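Local coordinates for RNase NGR3 (Nicotiana glutinosa, PDB 1VD3), which probably cleaves RNA as a ribonuclease of the T2 family and binds the nucleotide 2'-UMP in its active-site pocket, at residues F13-P18 against D118-S123. Sequence-based numbering, arbitrary orientation.
Sequences FVQQWP and DFRKKS
The ring of F13 slides one face under CB of F119, a CH-pi contact with the methylene carbon 3.9 Å from the ring centroid and shifted toward the rim. With CG anti to the backbone N (chi1 174°), the F13 ring extends to the helix backbone, its CZ 3.4 Å from N of R120; CB of R120 lies at the ring edge. Two residues on, the extended chain of Q15 carries its amide to the same helix. NE2 of Q15 donates to OG of S123 at 2.8 Å, the hydroxyl lying 22° out of the amide plane. OE1 of Q15 rests 3.2 Å from CG of R120 and accepts a hydrogen bond from a water, which also donates to O of R120. Both ends of the amide thus have polar partners, which should hold its rotation. An alanine in place of Q15 would probably leave the S123 hydroxyl without its donor and the water without one acceptor, and open a gap beside R120. The R120 guanidinium turns away from this amide to a salt bridge with D39. Strand 10-16, hydrogen-bonded between strands 41-48 and 171-181 in the central antiparallel sheet, packs one side against the C-terminal turns of helix 109-123, the axes of 13-16 and 118-123 inclined at 67°, while F187 of strand 187-188 touches F13, F119 and S123.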
ATOM      1  N   PHE A  13      -5.943   3.937  -0.338  1.00 10.58           N
ATOM      2  CA  PHE A  13      -5.087   3.134  -1.204  1.00 10.93           C
ATOM      3  C   PHE A  13      -3.794   3.068  -0.399  1.00 12.20           C
ATOM      4  O   PHE A  13      -3.127   4.087  -0.177  1.00 11.59           O
ATOM      5  CB  PHE A  13      -4.858   3.794  -2.571  1.00 11.57           C
ATOM      6  CG  PHE A  13      -3.869   3.052  -3.436  1.00 10.75           C
ATOM      7  CD1 PHE A  13      -4.020   1.685  -3.675  1.00 10.94           C
ATOM      8  CD2 PHE A  13      -2.784   3.713  -4.000  1.00  9.56           C
ATOM      9  CE1 PHE A  13      -3.105   0.990  -4.461  1.00 12.84           C
ATOM     10  CE2 PHE A  13      -1.860   3.026  -4.790  1.00 12.13           C
ATOM     11  CZ  PHE A  13      -2.022   1.663  -5.020  1.00 13.71           C
ATOM     12  N   VAL A  14      -3.471   1.868   0.063  1.00  8.99           N
ATOM     13  CA  VAL A  14      -2.315   1.648   0.915  1.00 11.46           C
ATOM     14  C   VAL A  14      -1.161   0.930   0.233  1.00 11.09           C
ATOM     15  O   VAL A  14      -1.312  -0.183  -0.276  1.00 11.79           O
ATOM     16  CB  VAL A  14      -2.722   0.832   2.170  1.00 13.22           C
ATOM     17  CG1 VAL A  14      -1.601   0.854   3.203  1.00  9.31           C
ATOM     18  CG2 VAL A  14      -4.032   1.381   2.754  1.00 11.12           C
ATOM     19  N   GLN A  15      -0.007   1.584   0.237  1.00 11.54           N
ATOM     20  CA  GLN A  15       1.196   1.024  -0.345  1.00 12.04           C
ATOM     21  C   GLN A  15       2.200   0.883   0.783  1.00 14.94           C
ATOM     22  O   GLN A  15       2.092   1.557   1.811  1.00 13.87           O
ATOM     23  CB  GLN A  15       1.768   1.963  -1.408  1.00 14.19           C
ATOM     24  CG  GLN A  15       0.856   2.169  -2.607  1.00 14.53           C
ATOM     25  CD  GLN A  15       1.467   3.097  -3.634  1.00 17.37           C
ATOM     26  OE1 GLN A  15       2.400   2.725  -4.348  1.00 16.76           O
ATOM     27  NE2 GLN A  15       0.953   4.321  -3.701  1.00 14.98           N
ATOM     28  N   GLN A  16       3.172   0.002   0.612  1.00 14.97           N
ATOM     29  CA  GLN A  16       4.176  -0.118   1.648  1.00 17.09           C
ATOM     30  C   GLN A  16       5.567  -0.232   1.067  1.00 18.87           C
ATOM     31  O   GLN A  16       5.743  -0.516  -0.122  1.00 16.53           O
ATOM     32  CB  GLN A  16       3.890  -1.296   2.581  1.00 23.18           C
ATOM     33  CG  GLN A  16       4.073  -2.673   2.014  1.00 26.91           C
ATOM     34  CD  GLN A  16       4.222  -3.711   3.124  1.00 30.40           C
ATOM     35  OE1 GLN A  16       3.563  -3.626   4.164  1.00 30.01           O
ATOM     36  NE2 GLN A  16       5.080  -4.694   2.904  1.00 25.50           N
ATOM     37  N   TRP A  17       6.551   0.038   1.915  1.00 16.92           N
ATOM     38  CA  TRP A  17       7.949  -0.039   1.528  1.00 17.85           C
ATOM     39  C   TRP A  17       8.395  -1.399   2.035  1.00 17.66           C
ATOM     40  O   TRP A  17       8.575  -1.591   3.237  1.00 16.28           O
ATOM     41  CB  TRP A  17       8.748   1.077   2.207  1.00 18.05           C
ATOM     42  CG  TRP A  17      10.177   1.147   1.761  1.00 18.78           C
ATOM     43  CD1 TRP A  17      11.292   1.007   2.544  1.00 19.01           C
ATOM     44  CD2 TRP A  17      10.650   1.362   0.423  1.00 17.22           C
ATOM     45  NE1 TRP A  17      12.427   1.120   1.776  1.00 17.52           N
ATOM     46  CE2 TRP A  17      12.065   1.336   0.472  1.00 16.22           C
ATOM     47  CE3 TRP A  17      10.017   1.573  -0.812  1.00 17.46           C
ATOM     48  CZ2 TRP A  17      12.859   1.517  -0.668  1.00 14.92           C
ATOM     49  CZ3 TRP A  17      10.808   1.754  -1.949  1.00 18.26           C
ATOM     50  CH2 TRP A  17      12.215   1.724  -1.866  1.00 19.80           C
ATOM     51  N   PRO A  18       8.572  -2.365   1.119  1.00 17.63           N
ATOM     52  CA  PRO A  18       8.989  -3.728   1.453  1.00 17.70           C
ATOM     53  C   PRO A  18      10.143  -3.817   2.440  1.00 15.12           C
ATOM     54  O   PRO A  18      10.094  -4.595   3.394  1.00 16.78           O
ATOM     55  CB  PRO A  18       9.347  -4.319   0.091  1.00 19.22           C
ATOM     56  CG  PRO A  18       8.410  -3.624  -0.829  1.00 20.74           C
ATOM     57  CD  PRO A  18       8.493  -2.191  -0.342  1.00 16.62           C
ATOM     58  N   ASP A 118      -3.191   0.329 -11.263  1.00 14.43           N
ATOM     59  CA  ASP A 118      -3.187   1.643 -11.903  1.00 15.93           C
ATOM     60  C   ASP A 118      -2.823   2.767 -10.939  1.00 16.28           C
ATOM     61  O   ASP A 118      -2.033   3.650 -11.273  1.00 16.28           O
ATOM     62  CB  ASP A 118      -4.545   1.957 -12.533  1.00 18.23           C
ATOM     63  CG  ASP A 118      -4.808   1.157 -13.798  1.00 21.85           C
ATOM     64  OD1 ASP A 118      -3.859   0.540 -14.325  1.00 20.30           O
ATOM     65  OD2 ASP A 118      -5.965   1.161 -14.269  1.00 18.49           O
ATOM     66  N   PHE A 119      -3.403   2.752  -9.745  1.00 15.10           N
ATOM     67  CA  PHE A 119      -3.096   3.806  -8.792  1.00 14.62           C
ATOM     68  C   PHE A 119      -1.684   3.724  -8.237  1.00 14.22           C
ATOM     69  O   PHE A 119      -1.113   4.740  -7.847  1.00 14.91           O
ATOM     70  CB  PHE A 119      -4.141   3.828  -7.673  1.00 14.82           C
ATOM     71  CG  PHE A 119      -5.451   4.413  -8.111  1.00 18.14           C
ATOM     72  CD1 PHE A 119      -6.569   3.609  -8.299  1.00 18.78           C
ATOM     73  CD2 PHE A 119      -5.549   5.770  -8.398  1.00 19.28           C
ATOM     74  CE1 PHE A 119      -7.764   4.149  -8.771  1.00 18.37           C
ATOM     75  CE2 PHE A 119      -6.741   6.320  -8.873  1.00 21.74           C
ATOM     76  CZ  PHE A 119      -7.850   5.505  -9.060  1.00 19.26           C
ATOM     77  N   ARG A 120      -1.110   2.525  -8.197  1.00 13.01           N
ATOM     78  CA  ARG A 120       0.258   2.409  -7.712  1.00 15.27           C
ATOM     79  C   ARG A 120       1.140   3.126  -8.741  1.00 16.35           C
ATOM     80  O   ARG A 120       2.036   3.900  -8.391  1.00 17.35           O
ATOM     81  CB  ARG A 120       0.697   0.943  -7.608  1.00 13.13           C
ATOM     82  CG  ARG A 120       1.994   0.769  -6.812  1.00 15.00           C
ATOM     83  CD  ARG A 120       2.668  -0.557  -7.106  1.00 16.94           C
ATOM     84  NE  ARG A 120       3.198  -0.577  -8.466  1.00 22.58           N
ATOM     85  CZ  ARG A 120       4.371  -0.061  -8.825  1.00 26.74           C
ATOM     86  NH1 ARG A 120       5.160   0.512  -7.922  1.00 27.15           N
ATOM     87  NH2 ARG A 120       4.742  -0.093 -10.096  1.00 25.97           N
ATOM     88  N   LYS A 121       0.867   2.875 -10.015  1.00 18.14           N
ATOM     89  CA  LYS A 121       1.644   3.492 -11.084  1.00 20.77           C
ATOM     90  C   LYS A 121       1.442   5.004 -11.118  1.00 19.35           C
ATOM     91  O   LYS A 121       2.399   5.763 -11.248  1.00 21.80           O
ATOM     92  CB  LYS A 121       1.261   2.880 -12.436  1.00 24.75           C
ATOM     93  CG  LYS A 121       1.563   1.392 -12.549  1.00 32.70           C
ATOM     94  CD  LYS A 121       1.173   0.839 -13.916  1.00 39.37           C
ATOM     95  CE  LYS A 121       1.570  -0.628 -14.063  1.00 41.60           C
ATOM     96  NZ  LYS A 121       0.892  -1.508 -13.064  1.00 44.68           N
ATOM     97  N   LYS A 122       0.194   5.438 -10.998  1.00 21.43           N
ATOM     98  CA  LYS A 122      -0.117   6.861 -11.016  1.00 22.08           C
ATOM     99  C   LYS A 122       0.537   7.608  -9.858  1.00 24.62           C
ATOM    100  O   LYS A 122       1.074   8.703 -10.048  1.00 23.96           O
ATOM    101  CB  LYS A 122      -1.631   7.072 -10.968  1.00 26.38           C
ATOM    102  CG  LYS A 122      -2.370   6.547 -12.187  1.00 34.64           C
ATOM    103  CD  LYS A 122      -3.875   6.686 -12.016  1.00 38.62           C
ATOM    104  CE  LYS A 122      -4.625   6.103 -13.204  1.00 41.58           C
ATOM    105  NZ  LYS A 122      -6.101   6.164 -13.016  1.00 43.86           N
ATOM    106  N   SER A 123       0.502   7.020  -8.662  1.00 19.57           N
ATOM    107  CA  SER A 123       1.090   7.671  -7.496  1.00 19.13           C
ATOM    108  C   SER A 123       2.600   7.809  -7.651  1.00 20.24           C
ATOM    109  O   SER A 123       3.200   8.715  -7.086  1.00 14.69           O
ATOM    110  CB  SER A 123       0.740   6.913  -6.211  1.00 15.75           C
ATOM    111  OG  SER A 123       1.310   5.621  -6.195  1.00 17.72           O
TER
HETATM  112  O   HOH W   1       4.035   4.009  -6.248  1.00 18.68           O